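Local coordinates for protein particle-associated glycoside hydrolase (Acinetobacter phage Fri1, PDB 6C72) that probably degrades the capsular polysaccharide of Acinetobacter baumannii as a trimeric phage tailspike, a glycoside hydrolase that acts during virus entry into the host cell, at residues G51-L56 against W81-H86; T179-S184 against S202-L207; N364-W369 against T389-T394; C511-T516 against V579-F584. All blocks are in the same frame, centred on the assembly; numbering follows the deposited sequence.

Contact 1: residues G51-L56 against W81-H86; sequences GGATYL and WLLQVH
L83 carries CG anti to its backbone N (chi1 -178°), whereas Y55 holds CG anti to its carbonyl carbon (chi1 -58°), and the two side chains meet on one face of an antiparallel strand pair. CD1 of L83 lies 3.5 Å from CB of A53 and 3.8 Å from CE2 of Y55, so one methyl touches both; alanine suits this place because a lone CB leaves room for the leucine methyl. Further along, CB of Y55 is 3.6 Å from CB of W81, the two side chains crossing at about a right angle. The indole nitrogen of W81 turns elsewhere, to O of V30, leaving its carbon skeleton for packing. Y55 also rests on V24 and L27 of helix 24-27.

The backbones are joined around the hydrogen-bonded pair L56 and L82: L56 N reaches L82 O at 2.8 Å, and L82 N returns to L56 O at 2.7 Å. Beyond the non-hydrogen-bonded pair Y55 and L83, Q84 N donates to T54 O at 2.8 Å. There the chains diverge and a water takes over, accepting from T54 N at 3.1 Å and donating to Q84 O at 2.6 Å.

Chemically, direct bonds give way to a water bridge where the ladder ends, while the buried Y55, W81 and L83 form an apolar seam between the strands, which Y55 and W81 extend to helix 24-27.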
loop_
_atom_site.group_PDB
_atom_site.type_symbol
_atom_site.label_atom_id
_atom_site.label_comp_id
_atom_site.label_asym_id
_atom_site.label_seq_id
_atom_site.Cartn_x
_atom_site.Cartn_y
_atom_site.Cartn_z
ATOM N N GLY A 51 43.703 -8.425 -10.404
ATOM C CA GLY A 51 44.146 -8.560 -9.031
ATOM C C GLY A 51 45.148 -7.538 -8.539
ATOM O O GLY A 51 45.578 -7.641 -7.385
ATOM N N GLY A 52 45.541 -6.572 -9.363
ATOM C CA GLY A 52 46.445 -5.539 -8.893
ATOM C C GLY A 52 45.877 -4.796 -7.698
ATOM O O GLY A 52 44.662 -4.684 -7.527
ATOM N N ALA A 53 46.775 -4.295 -6.850
ATOM C CA ALA A 53 46.360 -3.661 -5.607
ATOM C C ALA A 53 47.473 -2.749 -5.096
ATOM O O ALA A 53 48.551 -2.640 -5.693
ATOM C CB ALA A 53 45.970 -4.711 -4.569
ATOM N N THR A 54 47.179 -2.070 -3.989
ATOM C CA THR A 54 48.093 -1.152 -3.329
ATOM C C THR A 54 48.394 -1.662 -1.928
ATOM O O THR A 54 47.488 -2.089 -1.205
ATOM C CB THR A 54 47.504 0.258 -3.270
ATOM O OG1 THR A 54 47.333 0.742 -4.604
ATOM C CG2 THR A 54 48.421 1.202 -2.520
ATOM N N TYR A 55 49.663 -1.590 -1.542
ATOM C CA TYR A 55 50.131 -2.146 -0.284
ATOM C C TYR A 55 50.952 -1.118 0.480
ATOM O O TYR A 55 51.519 -0.188 -0.101
ATOM C CB TYR A 55 50.965 -3.408 -0.521
ATOM C CG TYR A 55 50.223 -4.498 -1.263
ATOM C CD1 TYR A 55 50.112 -4.476 -2.651
ATOM C CD2 TYR A 55 49.643 -5.561 -0.574
ATOM C CE1 TYR A 55 49.430 -5.471 -3.332
ATOM C CE2 TYR A 55 48.971 -6.569 -1.246
ATOM C CZ TYR A 55 48.868 -6.512 -2.625
ATOM O OH TYR A 55 48.202 -7.505 -3.292
ATOM N N LEU A 56 50.999 -1.295 1.799
ATOM C CA LEU A 56 51.827 -0.485 2.683
ATOM C C LEU A 56 52.814 -1.387 3.417
ATOM O O LEU A 56 52.442 -2.444 3.940
ATOM C CB LEU A 56 50.976 0.293 3.695
ATOM C CG LEU A 56 50.068 1.403 3.160
ATOM C CD1 LEU A 56 49.406 2.163 4.308
ATOM C CD2 LEU A 56 50.847 2.347 2.265
ATOM N N TRP A 81 53.898 -6.601 3.130
ATOM C CA TRP A 81 53.131 -5.577 2.447
ATOM C C TRP A 81 51.669 -5.764 2.808
ATOM O O TRP A 81 51.111 -6.854 2.630
ATOM C CB TRP A 81 53.325 -5.661 0.935
ATOM C CG TRP A 81 54.733 -5.407 0.513
ATOM C CD1 TRP A 81 55.695 -6.340 0.270
ATOM C CD2 TRP A 81 55.346 -4.126 0.299
ATOM N NE1 TRP A 81 56.868 -5.721 -0.092
ATOM C CE2 TRP A 81 56.681 -4.363 -0.078
ATOM C CE3 TRP A 81 54.894 -2.804 0.392
ATOM C CZ2 TRP A 81 57.570 -3.326 -0.369
ATOM C CZ3 TRP A 81 55.783 -1.772 0.104
ATOM C CH2 TRP A 81 57.099 -2.041 -0.275
ATOM N N LEU A 82 51.057 -4.702 3.316
ATOM C CA LEU A 82 49.697 -4.754 3.830
ATOM C C LEU A 82 48.731 -4.157 2.814
ATOM O O LEU A 82 48.906 -3.016 2.364
ATOM C CB LEU A 82 49.588 -4.021 5.164
ATOM C CG LEU A 82 50.516 -4.549 6.255
ATOM C CD1 LEU A 82 50.196 -3.890 7.578
ATOM C CD2 LEU A 82 50.445 -6.075 6.352
ATOM N N LEU A 83 47.717 -4.941 2.464
ATOM C CA LEU A 83 46.728 -4.537 1.479
ATOM C C LEU A 83 45.972 -3.295 1.938
ATOM O O LEU A 83 45.570 -3.189 3.101
ATOM C CB LEU A 83 45.744 -5.689 1.272
ATOM C CG LEU A 83 44.660 -5.455 0.228
ATOM C CD1 LEU A 83 45.327 -5.412 -1.149
ATOM C CD2 LEU A 83 43.559 -6.503 0.320
ATOM N N GLN A 84 45.748 -2.359 1.009
ATOM C CA GLN A 84 44.933 -1.171 1.256
ATOM C C GLN A 84 43.677 -1.271 0.409
ATOM O O GLN A 84 43.740 -1.167 -0.820
ATOM C CB GLN A 84 45.680 0.123 0.941
ATOM C CG GLN A 84 46.964 0.326 1.726
ATOM C CD GLN A 84 46.761 0.333 3.244
ATOM O OE1 GLN A 84 47.429 -0.412 3.966
ATOM N NE2 GLN A 84 45.857 1.188 3.732
ATOM N N VAL A 85 42.543 -1.463 1.060
ATOM C CA VAL A 85 41.256 -1.488 0.379
ATOM C C VAL A 85 40.729 -0.067 0.289
ATOM O O VAL A 85 40.619 0.631 1.303
ATOM C CB VAL A 85 40.254 -2.384 1.126
ATOM C CG1 VAL A 85 38.880 -2.287 0.463
ATOM C CG2 VAL A 85 40.746 -3.819 1.175
ATOM N N HIS A 86 40.370 0.359 -0.912
ATOM C CA HIS A 86 39.834 1.694 -1.097
ATOM C C HIS A 86 38.356 1.615 -1.455
ATOM O O HIS A 86 37.894 0.638 -2.052
ATOM C CB HIS A 86 40.608 2.453 -2.182
ATOM C CG HIS A 86 42.060 2.658 -1.865
ATOM N ND1 HIS A 86 43.060 1.878 -2.410
ATOM C CD2 HIS A 86 42.682 3.559 -1.064
ATOM C CE1 HIS A 86 44.232 2.284 -1.953
ATOM N NE2 HIS A 86 44.031 3.302 -1.134
HETATM O O HOH W 1 44.240 -2.256 -3.140
#

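Contact 2: residues T179-S184 against S202-L207; sequences TFWHSS and SNLKML
W181 meets L204 and M206 across a parallel strand pair, and its side chain can be followed outward. CB lies 3.9 Å from K205 O, the acceptor of W181's own backbone N. CG is anti to the backbone N (chi1 -169°); the indole beyond it lies beside M206, both side chains pointing the same way. CD2 marks the start of the contact with the M206 methyl; CE3 meets CE of M206 at 3.6 Å and CD2 of L204 at 3.8 Å, and CZ3 lies 3.8 Å from the same M206 CE. Methionine suits this place because its long unbranched chain carries a terminal methyl out to the benzene part of the indole. NE1, in the five-membered ring, donates to O of A137.

On the opposite face, CB of L207 sits over the H182 ring, 4.0 Å from its centroid, in a CH-pi contact. The imidazole is fixed by S209 O at ND1 and H134 ND1 at NE2.

Three backbone bonds alternate between the strands, K205 N to T179 O, W181 N to K205 O and L207 N to W181 O. Strand 179-182 thus lies between strands 133-140 and 204-207 in the stacked parallel ladder of a beta-helix, with W181 also resting on V147 of strand 145-148 and V189 of strand 188-192.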
loop_
_atom_site.group_PDB
_atom_site.type_symbol
_atom_site.label_atom_id
_atom_site.label_comp_id
_atom_site.label_asym_id
_atom_site.label_seq_id
_atom_site.Cartn_x
_atom_site.Cartn_y
_atom_site.Cartn_z
ATOM N N THR A 179 29.258 -12.978 -14.382
ATOM C CA THR A 179 29.720 -13.758 -13.248
ATOM C C THR A 179 28.761 -14.926 -13.045
ATOM O O THR A 179 27.551 -14.719 -12.910
ATOM C CB THR A 179 29.795 -12.889 -11.994
ATOM O OG1 THR A 179 30.663 -11.779 -12.236
ATOM C CG2 THR A 179 30.328 -13.696 -10.800
ATOM N N PHE A 180 29.299 -16.147 -13.036
ATOM C CA PHE A 180 28.511 -17.355 -12.801
ATOM C C PHE A 180 29.038 -18.038 -11.544
ATOM O O PHE A 180 30.112 -18.657 -11.563
ATOM C CB PHE A 180 28.563 -18.298 -14.002
ATOM C CG PHE A 180 28.024 -17.694 -15.260
ATOM C CD1 PHE A 180 26.662 -17.728 -15.530
ATOM C CD2 PHE A 180 28.878 -17.101 -16.191
ATOM C CE1 PHE A 180 26.164 -17.164 -16.693
ATOM C CE2 PHE A 180 28.387 -16.537 -17.352
ATOM C CZ PHE A 180 27.039 -16.572 -17.611
ATOM N N TRP A 181 28.248 -17.987 -10.477
ATOM C CA TRP A 181 28.704 -18.363 -9.142
ATOM C C TRP A 181 28.160 -19.749 -8.799
ATOM O O TRP A 181 26.942 -19.935 -8.676
ATOM C CB TRP A 181 28.254 -17.306 -8.142
ATOM C CG TRP A 181 28.859 -17.409 -6.789
ATOM C CD1 TRP A 181 29.859 -18.232 -6.398
ATOM C CD2 TRP A 181 28.473 -16.660 -5.631
ATOM N NE1 TRP A 181 30.131 -18.046 -5.072
ATOM C CE2 TRP A 181 29.297 -17.080 -4.575
ATOM C CE3 TRP A 181 27.503 -15.679 -5.384
ATOM C CZ2 TRP A 181 29.183 -16.558 -3.281
ATOM C CZ3 TRP A 181 27.391 -15.158 -4.101
ATOM C CH2 TRP A 181 28.227 -15.600 -3.066
ATOM N N HIS A 182 29.060 -20.721 -8.675
ATOM C CA HIS A 182 28.730 -22.088 -8.305
ATOM C C HIS A 182 29.222 -22.360 -6.896
ATOM O O HIS A 182 30.021 -21.608 -6.338
ATOM C CB HIS A 182 29.378 -23.126 -9.229
ATOM C CG HIS A 182 29.227 -22.868 -10.695
ATOM N ND1 HIS A 182 28.566 -23.740 -11.534
ATOM C CD2 HIS A 182 29.717 -21.884 -11.486
ATOM C CE1 HIS A 182 28.634 -23.292 -12.774
ATOM N NE2 HIS A 182 29.318 -22.163 -12.769
ATOM N N SER A 183 28.768 -23.479 -6.349
ATOM C CA SER A 183 29.248 -23.980 -5.073
ATOM C C SER A 183 30.328 -25.032 -5.288
ATOM O O SER A 183 30.448 -25.626 -6.360
ATOM C CB SER A 183 28.104 -24.575 -4.253
ATOM O OG SER A 183 28.598 -25.090 -3.028
ATOM N N SER A 184 31.107 -25.276 -4.240
ATOM C CA SER A 184 32.122 -26.317 -4.272
ATOM C C SER A 184 31.610 -27.675 -3.805
ATOM O O SER A 184 32.374 -28.645 -3.863
ATOM C CB SER A 184 33.324 -25.914 -3.422
ATOM O OG SER A 184 32.947 -25.688 -2.078
ATOM N N SER A 202 24.519 -9.191 -5.593
ATOM C CA SER A 202 23.955 -8.513 -6.754
ATOM C C SER A 202 24.779 -8.774 -8.005
ATOM O O SER A 202 25.946 -9.186 -7.945
ATOM C CB SER A 202 23.822 -7.006 -6.531
ATOM O OG SER A 202 25.071 -6.380 -6.537
ATOM N N ASN A 203 24.127 -8.538 -9.146
ATOM C CA ASN A 203 24.780 -8.463 -10.452
ATOM C C ASN A 203 25.526 -9.754 -10.790
ATOM O O ASN A 203 26.676 -9.726 -11.225
ATOM C CB ASN A 203 25.730 -7.256 -10.530
ATOM C CG ASN A 203 25.022 -5.930 -10.352
ATOM O OD1 ASN A 203 23.826 -5.891 -10.109
ATOM N ND2 ASN A 203 25.759 -4.838 -10.478
ATOM N N LEU A 204 24.861 -10.891 -10.612
ATOM C CA LEU A 204 25.479 -12.159 -10.981
ATOM C C LEU A 204 24.399 -13.209 -11.185
ATOM O O LEU A 204 23.232 -13.002 -10.850
ATOM C CB LEU A 204 26.509 -12.608 -9.931
ATOM C CG LEU A 204 26.127 -12.696 -8.450
ATOM C CD1 LEU A 204 25.317 -13.945 -8.113
ATOM C CD2 LEU A 204 27.400 -12.630 -7.597
ATOM N N LYS A 205 24.816 -14.347 -11.731
ATOM C CA LYS A 205 23.967 -15.516 -11.907
ATOM C C LYS A 205 24.527 -16.672 -11.087
ATOM O O LYS A 205 25.744 -16.889 -11.061
ATOM C CB LYS A 205 23.876 -15.927 -13.380
ATOM C CG LYS A 205 22.950 -17.100 -13.618
ATOM C CD LYS A 205 22.497 -17.162 -15.059
ATOM C CE LYS A 205 21.436 -18.233 -15.267
ATOM N NZ LYS A 205 20.885 -18.219 -16.658
ATOM N N MET A 206 23.648 -17.402 -10.410
ATOM C CA MET A 206 24.033 -18.563 -9.621
ATOM C C MET A 206 23.576 -19.823 -10.343
ATOM O O MET A 206 22.445 -19.889 -10.829
ATOM C CB MET A 206 23.445 -18.494 -8.205
ATOM C CG MET A 206 23.819 -17.221 -7.429
ATOM S SD MET A 206 23.109 -17.064 -5.750
ATOM C CE MET A 206 24.471 -17.503 -4.706
ATOM N N LEU A 207 24.460 -20.814 -10.429
ATOM C CA LEU A 207 24.209 -22.039 -11.175
ATOM C C LEU A 207 24.308 -23.245 -10.252
ATOM O O LEU A 207 25.161 -23.292 -9.357
ATOM C CB LEU A 207 25.214 -22.196 -12.352
ATOM C CG LEU A 207 25.069 -21.143 -13.454
ATOM C CD1 LEU A 207 26.176 -21.270 -14.503
ATOM C CD2 LEU A 207 23.699 -21.204 -14.125
HETATM O O HOH W 2 26.959 -10.813 -13.821
HETATM O O HOH W 3 26.391 -24.849 -7.705
#

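Contact 3: residues N364-W369 against T389-T394; sequences NCANGW and TGYVIT
W369 exchanges two backbone hydrogen bonds with the 389-394 segment. Its N donates to V392 O at 3.0 Å, fairly straight at 158°, and its O accepts from T394 N at 2.8 Å, a bond bent to 130° with the donor above the carbonyl plane. Just before this pair a water bridges the segments, donating to C365 O at 2.7 Å and accepting from V392 N at the same 2.7 Å.

That same C365 O opens the type I turn C365 to G368 and receives its closing bond from G368 N. It also stands over one face of the Y391 ring, offset toward the rim. CA of A366 lies over this face too, 3.8 Å from the ring centroid in a CH-pi contact, while A366 CB comes 3.6 Å from Y391 OH. Alanine suits the spot because its short side chain lets the turn settle on the ring. At the ring's edge, N364 OD1 lies in plane, 3.5 Å from CE2 of Y391; the same oxygen is held by R362 NH2.

G368 has a positive phi (87°), which glycine adopts readily, and its CA passes 3.3 Å from V392 O. On the buried side, W369 CB faces I393 CG2 loosely, and the W369 side chain also packs on I361 and V336.

Such a turn, resting on a tyrosine ring of the next coil and joined to it by two backbone hydrogen bonds, fits the loops of a parallel beta-helix: 364-369 lies in the loop between strands 360-363 and 372-375, and strand 392-394 pairs onward in parallel with strand 416-418.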
loop_
_atom_site.group_PDB
_atom_site.type_symbol
_atom_site.label_atom_id
_atom_site.label_comp_id
_atom_site.label_asym_id
_atom_site.label_seq_id
_atom_site.Cartn_x
_atom_site.Cartn_y
_atom_site.Cartn_z
ATOM N N ASN A 364 -2.770 -23.371 0.943
ATOM C CA ASN A 364 -2.301 -24.497 1.743
ATOM C C ASN A 364 -2.447 -24.234 3.241
ATOM O O ASN A 364 -1.655 -24.729 4.042
ATOM C CB ASN A 364 -0.855 -24.832 1.400
ATOM C CG ASN A 364 -0.521 -26.275 1.677
ATOM O OD1 ASN A 364 -1.403 -27.142 1.679
ATOM N ND2 ASN A 364 0.756 -26.548 1.936
ATOM N N CYS A 365 -3.470 -23.477 3.629
ATOM C CA CYS A 365 -3.690 -23.091 5.021
ATOM C C CYS A 365 -4.656 -24.079 5.673
ATOM O O CYS A 365 -5.846 -24.096 5.346
ATOM C CB CYS A 365 -4.233 -21.664 5.091
ATOM S SG CYS A 365 -3.136 -20.435 4.321
ATOM N N ALA A 366 -4.148 -24.885 6.608
ATOM C CA ALA A 366 -4.978 -25.890 7.265
ATOM C C ALA A 366 -6.051 -25.259 8.152
ATOM O O ALA A 366 -7.141 -25.822 8.302
ATOM C CB ALA A 366 -4.102 -26.838 8.092
ATOM N N ASN A 367 -5.755 -24.113 8.755
ATOM C CA ASN A 367 -6.706 -23.415 9.600
ATOM C C ASN A 367 -7.338 -22.224 8.888
ATOM O O ASN A 367 -7.773 -21.275 9.546
ATOM C CB ASN A 367 -6.024 -22.979 10.898
ATOM C CG ASN A 367 -5.720 -24.157 11.827
ATOM O OD1 ASN A 367 -6.489 -25.121 11.903
ATOM N ND2 ASN A 367 -4.599 -24.075 12.549
ATOM N N GLY A 368 -7.392 -22.257 7.553
ATOM C CA GLY A 368 -7.996 -21.194 6.767
ATOM C C GLY A 368 -7.058 -20.050 6.433
ATOM O O GLY A 368 -6.222 -19.668 7.253
ATOM N N TRP A 369 -7.209 -19.473 5.236
ATOM C CA TRP A 369 -6.378 -18.364 4.771
ATOM C C TRP A 369 -7.131 -17.060 5.043
ATOM O O TRP A 369 -8.130 -16.763 4.382
ATOM C CB TRP A 369 -6.057 -18.536 3.287
ATOM C CG TRP A 369 -5.111 -17.507 2.678
ATOM C CD1 TRP A 369 -4.644 -16.356 3.257
ATOM C CD2 TRP A 369 -4.535 -17.550 1.364
ATOM N NE1 TRP A 369 -3.813 -15.695 2.389
ATOM C CE2 TRP A 369 -3.732 -16.406 1.221
ATOM C CE3 TRP A 369 -4.624 -18.452 0.292
ATOM C CZ2 TRP A 369 -3.026 -16.132 0.048
ATOM C CZ3 TRP A 369 -3.925 -18.181 -0.868
ATOM C CH2 TRP A 369 -3.130 -17.035 -0.982
ATOM N N THR A 389 -8.449 -31.075 -0.063
ATOM C CA THR A 389 -9.893 -30.922 0.027
ATOM C C THR A 389 -10.315 -30.467 1.422
ATOM O O THR A 389 -10.013 -31.119 2.422
ATOM C CB THR A 389 -10.564 -32.255 -0.323
ATOM O OG1 THR A 389 -10.193 -32.645 -1.655
ATOM C CG2 THR A 389 -12.104 -32.147 -0.206
ATOM N N GLY A 390 -11.057 -29.368 1.481
ATOM C CA GLY A 390 -11.519 -28.828 2.742
ATOM C C GLY A 390 -10.821 -27.566 3.190
ATOM O O GLY A 390 -11.291 -26.928 4.138
ATOM N N TYR A 391 -9.701 -27.198 2.580
ATOM C CA TYR A 391 -9.062 -25.946 2.946
ATOM C C TYR A 391 -9.908 -24.778 2.461
ATOM O O TYR A 391 -10.556 -24.848 1.411
ATOM C CB TYR A 391 -7.660 -25.866 2.361
ATOM C CG TYR A 391 -6.638 -26.677 3.116
ATOM C CD1 TYR A 391 -7.011 -27.510 4.171
ATOM C CD2 TYR A 391 -5.299 -26.605 2.786
ATOM C CE1 TYR A 391 -6.063 -28.252 4.868
ATOM C CE2 TYR A 391 -4.349 -27.339 3.473
ATOM C CZ TYR A 391 -4.736 -28.156 4.506
ATOM O OH TYR A 391 -3.778 -28.878 5.158
ATOM N N VAL A 392 -9.927 -23.706 3.242
ATOM C CA VAL A 392 -10.831 -22.595 2.997
ATOM C C VAL A 392 -10.023 -21.316 2.916
ATOM O O VAL A 392 -9.028 -21.154 3.628
ATOM C CB VAL A 392 -11.911 -22.490 4.103
ATOM C CG1 VAL A 392 -12.964 -21.423 3.748
ATOM C CG2 VAL A 392 -12.565 -23.839 4.333
ATOM N N ILE A 393 -10.442 -20.413 2.038
ATOM C CA ILE A 393 -9.995 -19.029 2.087
ATOM C C ILE A 393 -11.032 -18.279 2.907
ATOM O O ILE A 393 -12.133 -18.001 2.430
ATOM C CB ILE A 393 -9.836 -18.415 0.694
ATOM C CG1 ILE A 393 -8.912 -19.272 -0.163
ATOM C CG2 ILE A 393 -9.303 -16.992 0.808
ATOM C CD1 ILE A 393 -8.766 -18.775 -1.600
ATOM N N THR A 394 -10.665 -17.948 4.140
ATOM C CA THR A 394 -11.609 -17.411 5.098
ATOM C C THR A 394 -12.083 -16.029 4.704
ATOM O O THR A 394 -13.276 -15.724 4.805
ATOM C CB THR A 394 -10.943 -17.380 6.461
ATOM O OG1 THR A 394 -10.612 -18.721 6.816
ATOM C CG2 THR A 394 -11.869 -16.804 7.503
HETATM O O HOH W 4 -0.987 -27.053 5.404
HETATM O O HOH W 5 -8.524 -23.982 5.517
#

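Contact 4: residues C511-T516 against V579-F584; sequences CKITIT and VKVDVF
C511-T516 and V579-F584 run antiparallel, their axes at 166°, with hydrogen-bonded pairs K512-D582 and T514-K580, each closed by two bonds of 2.7 to 2.9 Å between backbone N and O atoms, alternating with non-hydrogen-bonded ones.

The face bearing C511, I513, I515, V579, V581 and V583 is apolar. I513 straddles two valines: CG2 lies 3.6 Å from CG1 of V579, and CG1 lies 3.9 Å from CG1 of V581, all three side chains pointing the same way. SG of C511 rests 4.0 Å from CG2 of V583. Beta-branched residues suit such a strand, filling the sheet face close to the backbone. V579 and I515 pack in turn on L567 of strand 564-569, and V581 and V583 on V593.

The other face, with K512, T514, K580 and D582, is polar and partly charged, yet buried. K580 bends at its last torsion (chi4 -73°), which brings NZ into a salt bridge with D582 OD1 of the same strand, 2.7 Å away on its syn lone pair; T488 OG1 also bonds to OD1. K512 runs out extended and forms a salt bridge with E531. K580 also makes a cation-pi contact with F486 of the second subunit, and K512 packs against K512 of that subunit.

The chemistry thus divides by face: apolar side chains turn toward the strands and loop of the same subunit, whereas the lysines turn toward the subunit interfaces, where paired acids and an aromatic ring would be expected to offset the cost of burying their charge.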
loop_
_atom_site.group_PDB
_atom_site.type_symbol
_atom_site.label_atom_id
_atom_site.label_comp_id
_atom_site.label_asym_id
_atom_site.label_seq_id
_atom_site.Cartn_x
_atom_site.Cartn_y
_atom_site.Cartn_z
ATOM N N CYS A 511 -53.285 -1.038 17.898
ATOM C CA CYS A 511 -52.533 -2.275 17.805
ATOM C C CYS A 511 -53.411 -3.380 17.257
ATOM O O CYS A 511 -54.607 -3.443 17.551
ATOM C CB CYS A 511 -51.981 -2.684 19.153
ATOM S SG CYS A 511 -50.991 -1.380 19.924
ATOM N N LYS A 512 -52.823 -4.218 16.417
ATOM C CA LYS A 512 -53.449 -5.443 15.944
ATOM C C LYS A 512 -52.543 -6.612 16.327
ATOM O O LYS A 512 -51.365 -6.637 15.949
ATOM C CB LYS A 512 -53.683 -5.376 14.433
ATOM C CG LYS A 512 -54.387 -6.588 13.865
ATOM C CD LYS A 512 -54.330 -6.562 12.379
ATOM C CE LYS A 512 -54.902 -7.820 11.781
ATOM N NZ LYS A 512 -54.802 -7.765 10.271
ATOM N N ILE A 513 -53.086 -7.562 17.089
ATOM C CA ILE A 513 -52.359 -8.750 17.542
ATOM C C ILE A 513 -52.910 -9.953 16.790
ATOM O O ILE A 513 -54.115 -10.209 16.829
ATOM C CB ILE A 513 -52.498 -8.972 19.058
ATOM C CG1 ILE A 513 -51.867 -7.834 19.860
ATOM C CG2 ILE A 513 -51.866 -10.314 19.447
ATOM C CD1 ILE A 513 -52.819 -6.790 20.313
ATOM N N THR A 514 -52.042 -10.698 16.113
ATOM C CA THR A 514 -52.438 -11.905 15.393
ATOM C C THR A 514 -51.901 -13.123 16.121
ATOM O O THR A 514 -50.703 -13.204 16.392
ATOM C CB THR A 514 -51.933 -11.889 13.952
ATOM O OG1 THR A 514 -52.420 -10.711 13.308
ATOM C CG2 THR A 514 -52.440 -13.110 13.202
ATOM N N ILE A 515 -52.785 -14.054 16.447
ATOM C CA ILE A 515 -52.443 -15.248 17.205
ATOM C C ILE A 515 -52.758 -16.438 16.322
ATOM O O ILE A 515 -53.880 -16.553 15.820
ATOM C CB ILE A 515 -53.244 -15.327 18.519
ATOM C CG1 ILE A 515 -53.179 -14.003 19.276
ATOM C CG2 ILE A 515 -52.700 -16.433 19.412
ATOM C CD1 ILE A 515 -54.245 -13.878 20.340
ATOM N N THR A 516 -51.779 -17.314 16.120
ATOM C CA THR A 516 -52.020 -18.482 15.288
ATOM C C THR A 516 -51.180 -19.648 15.796
ATOM O O THR A 516 -50.210 -19.462 16.535
ATOM C CB THR A 516 -51.746 -18.170 13.807
ATOM O OG1 THR A 516 -52.169 -19.268 12.988
ATOM C CG2 THR A 516 -50.290 -17.907 13.574
ATOM N N VAL A 579 -47.427 -15.175 18.168
ATOM C CA VAL A 579 -48.134 -13.930 18.454
ATOM C C VAL A 579 -47.391 -12.785 17.770
ATOM O O VAL A 579 -46.216 -12.521 18.070
ATOM C CB VAL A 579 -48.262 -13.690 19.966
ATOM C CG1 VAL A 579 -48.979 -12.392 20.247
ATOM C CG2 VAL A 579 -48.979 -14.863 20.624
ATOM N N LYS A 580 -48.058 -12.126 16.832
ATOM C CA LYS A 580 -47.491 -10.995 16.113
ATOM C C LYS A 580 -48.270 -9.736 16.476
ATOM O O LYS A 580 -49.505 -9.766 16.536
ATOM C CB LYS A 580 -47.519 -11.245 14.606
ATOM C CG LYS A 580 -46.983 -10.103 13.744
ATOM C CD LYS A 580 -46.939 -10.547 12.283
ATOM C CE LYS A 580 -46.325 -9.500 11.364
ATOM N NZ LYS A 580 -47.223 -8.317 11.136
ATOM N N VAL A 581 -47.551 -8.646 16.751
ATOM C CA VAL A 581 -48.156 -7.369 17.105
ATOM C C VAL A 581 -47.780 -6.319 16.065
ATOM O O VAL A 581 -46.600 -6.154 15.737
ATOM C CB VAL A 581 -47.723 -6.898 18.500
ATOM C CG1 VAL A 581 -48.633 -5.765 18.933
ATOM C CG2 VAL A 581 -47.798 -8.036 19.484
ATOM N N ASP A 582 -48.784 -5.588 15.582
ATOM C CA ASP A 582 -48.601 -4.415 14.732
ATOM C C ASP A 582 -49.018 -3.189 15.536
ATOM O O ASP A 582 -50.149 -3.123 16.028
ATOM C CB ASP A 582 -49.444 -4.509 13.456
ATOM C CG ASP A 582 -49.205 -5.795 12.671
ATOM O OD1 ASP A 582 -48.106 -6.383 12.765
ATOM O OD2 ASP A 582 -50.118 -6.207 11.924
ATOM N N VAL A 583 -48.114 -2.226 15.681
ATOM C CA VAL A 583 -48.376 -1.022 16.463
ATOM C C VAL A 583 -48.357 0.180 15.526
ATOM O O VAL A 583 -47.381 0.394 14.792
ATOM C CB VAL A 583 -47.354 -0.833 17.603
ATOM C CG1 VAL A 583 -47.688 0.407 18.423
ATOM C CG2 VAL A 583 -47.287 -2.069 18.491
ATOM N N PHE A 584 -49.433 0.961 15.565
ATOM C CA PHE A 584 -49.558 2.227 14.854
ATOM C C PHE A 584 -49.442 3.334 15.895
ATOM O O PHE A 584 -50.218 3.352 16.857
ATOM C CB PHE A 584 -50.911 2.324 14.140
ATOM C CG PHE A 584 -51.199 1.190 13.192
ATOM C CD1 PHE A 584 -51.527 -0.070 13.662
ATOM C CD2 PHE A 584 -51.159 1.393 11.814
ATOM C CE1 PHE A 584 -51.788 -1.105 12.788
ATOM C CE2 PHE A 584 -51.425 0.360 10.931
ATOM C CZ PHE A 584 -51.737 -0.891 11.424
#

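The four contacts follow one another along the chain, each closing before the next opens, and none touches another. Contact 1 belongs to the small mixed sheet near the N-terminus. Contact 2 lies in the early coils of the parallel beta-helix, the two centres about 26 Å apart, and contact 3, about 38 Å from contact 2 between centres, joins loops and a short strand in later coils. Contact 4, in the antiparallel six-stranded sheet of the C-terminal domain, has its centre about 47 Å from that of contact 3 and about 99 Å from that of contact 1. The series therefore samples the elongated modelled chain from its N-terminal part to its C-terminal domain: parallel ladders build the shaft, and the terminal sheet packs against the neighbouring subunits.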